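Local coordinates for protein 4-hydroxyphenylpyruvate dioxygenase (Pseudomonas putida, PDB 5HMQ) that catalyses the metal-dependent dehydration of 3-dehydroshikimate to protocatechuate, a shared intermediate in the breakdown of quinate and shikimate, at residues 11-15 / 250-256. Numbering follows the deposited sequence.
Sequences SLSGT and APTRQNA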
loop_
_atom_site.group_PDB
_atom_site.type_symbol
_atom_site.label_atom_id
_atom_site.label_comp_id
_atom_site.label_asym_id
_atom_site.label_seq_id
_atom_site.Cartn_x
_atom_site.Cartn_y
_atom_site.Cartn_z
ATOM N N SER C 11 -13.627 -8.583 -0.722
ATOM C CA SER C 11 -13.262 -7.210 -1.048
ATOM C C SER C 11 -12.284 -6.597 -0.055
ATOM O O SER C 11 -11.777 -5.499 -0.309
ATOM C CB SER C 11 -14.518 -6.334 -1.130
ATOM O OG SER C 11 -15.472 -6.886 -2.019
ATOM N N LEU C 12 -12.010 -7.269 1.058
ATOM C CA LEU C 12 -11.140 -6.756 2.102
ATOM C C LEU C 12 -10.026 -7.756 2.378
ATOM O O LEU C 12 -10.056 -8.900 1.916
ATOM C CB LEU C 12 -11.922 -6.478 3.392
ATOM C CG LEU C 12 -13.191 -5.632 3.292
ATOM C CD1 LEU C 12 -13.899 -5.576 4.640
ATOM C CD2 LEU C 12 -12.874 -4.237 2.790
ATOM N N SER C 13 -9.020 -7.300 3.115
ATOM C CA SER C 13 -7.976 -8.161 3.646
ATOM C C SER C 13 -8.109 -8.254 5.160
ATOM O O SER C 13 -8.792 -7.446 5.796
ATOM C CB SER C 13 -6.584 -7.642 3.263
ATOM O OG SER C 13 -6.325 -6.385 3.860
ATOM N N GLY C 14 -7.446 -9.248 5.735
ATOM C CA GLY C 14 -7.442 -9.457 7.168
ATOM C C GLY C 14 -8.111 -10.760 7.558
ATOM O O GLY C 14 -8.575 -11.534 6.721
ATOM N N THR C 15 -8.143 -10.995 8.867
ATOM C CA THR C 15 -8.875 -12.131 9.403
ATOM C C THR C 15 -10.374 -11.904 9.237
ATOM O O THR C 15 -10.844 -10.771 9.099
ATOM C CB THR C 15 -8.565 -12.330 10.885
ATOM O OG1 THR C 15 -9.221 -11.312 11.644
ATOM C CG2 THR C 15 -7.075 -12.192 11.121
ATOM N N ALA C 250 -3.976 -4.624 2.537
ATOM C CA ALA C 250 -4.989 -3.615 2.234
ATOM C C ALA C 250 -5.655 -3.147 3.525
ATOM O O ALA C 250 -6.142 -3.979 4.298
ATOM C CB ALA C 250 -6.034 -4.167 1.269
ATOM N N PRO C 251 -5.686 -1.834 3.804
ATOM C CA PRO C 251 -6.286 -1.372 5.063
ATOM C C PRO C 251 -7.763 -1.722 5.156
ATOM O O PRO C 251 -8.595 -1.224 4.390
ATOM C CB PRO C 251 -6.073 0.148 5.022
ATOM C CG PRO C 251 -5.935 0.475 3.573
ATOM C CD PRO C 251 -5.290 -0.719 2.927
ATOM N N THR C 252 -8.076 -2.606 6.107
ATOM C CA THR C 252 -9.420 -3.165 6.224
ATOM C C THR C 252 -10.459 -2.081 6.488
ATOM O O THR C 252 -11.504 -2.030 5.827
ATOM C CB THR C 252 -9.444 -4.215 7.335
ATOM O OG1 THR C 252 -8.325 -5.098 7.179
ATOM C CG2 THR C 252 -10.724 -5.028 7.267
ATOM N N ARG C 253 -10.192 -1.207 7.460
ATOM C CA ARG C 253 -11.200 -0.240 7.884
ATOM C C ARG C 253 -11.445 0.823 6.819
ATOM O O ARG C 253 -12.600 1.160 6.529
ATOM C CB ARG C 253 -10.780 0.403 9.204
ATOM C CG ARG C 253 -10.762 -0.576 10.365
ATOM C CD ARG C 253 -11.785 -0.203 11.425
ATOM N NE ARG C 253 -12.047 -1.316 12.331
ATOM C CZ ARG C 253 -12.774 -1.224 13.439
ATOM N NH1 ARG C 253 -13.310 -0.062 13.791
ATOM N NH2 ARG C 253 -12.960 -2.295 14.199
ATOM N N GLN C 254 -10.379 1.364 6.225
ATOM C CA GLN C 254 -10.561 2.398 5.211
ATOM C C GLN C 254 -11.179 1.828 3.942
ATOM O O GLN C 254 -11.963 2.511 3.272
ATOM C CB GLN C 254 -9.233 3.092 4.907
ATOM C CG GLN C 254 -9.096 4.444 5.595
ATOM C CD GLN C 254 -10.166 5.429 5.153
ATOM O OE1 GLN C 254 -10.530 5.481 3.976
ATOM N NE2 GLN C 254 -10.687 6.203 6.098
ATOM N N ASN C 255 -10.832 0.589 3.585
ATOM C CA ASN C 255 -11.492 -0.043 2.448
ATOM C C ASN C 255 -12.984 -0.205 2.708
ATOM O O ASN C 255 -13.807 0.037 1.817
ATOM C CB ASN C 255 -10.848 -1.393 2.134
ATOM C CG ASN C 255 -9.554 -1.259 1.354
ATOM O OD1 ASN C 255 -9.216 -0.179 0.871
ATOM N ND2 ASN C 255 -8.833 -2.364 1.210
ATOM N N ALA C 256 -13.351 -0.621 3.924
ATOM C CA ALA C 256 -14.765 -0.765 4.258
ATOM C C ALA C 256 -15.474 0.581 4.237
ATOM O O ALA C 256 -16.598 0.692 3.733
ATOM C CB ALA C 256 -14.917 -1.430 5.626
HETATM O O HOH W 1 -8.737 -4.509 3.087
#
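Thr252 reaches across from the first turn of its helix and gives its hydroxyl to the loop: OG1 donates to the carbonyl O of Ser13 at 2.8 Å, arriving from above the carbonyl plane, 44° out of it. The rotamer that puts the hydroxyl there (chi1 -47°) leaves CG2 of Thr252 anti to the backbone N, beside both that oxygen and Leu12, whose side chain lies roughly perpendicular to the threonine's, with Leu12 CD1 4.2 Å from Thr252 CG2. The other branch of Leu12 rests on the helix, CD2 lying 3.6 Å from Asn255 CB, and the leucine and asparagine side chains run antiparallel past one another. In the TIM barrel this joins the loop leaving the first strand, 6-8, to the start of helix 252-276, which follows the last strand, 238-240; helix 16-25 packs alongside, touching Leu12 through Ile23 and Thr252 through Ala22. A water bridges the polar side, accepting from Ser13 N at 2.8 Å and from Asn255 ND2 at 2.9 Å, and giving a weak bond to Ala250 O. Next to it, Ser13 OG sits 3.4 Å from the methyl CB of Ala250, which points toward the loop.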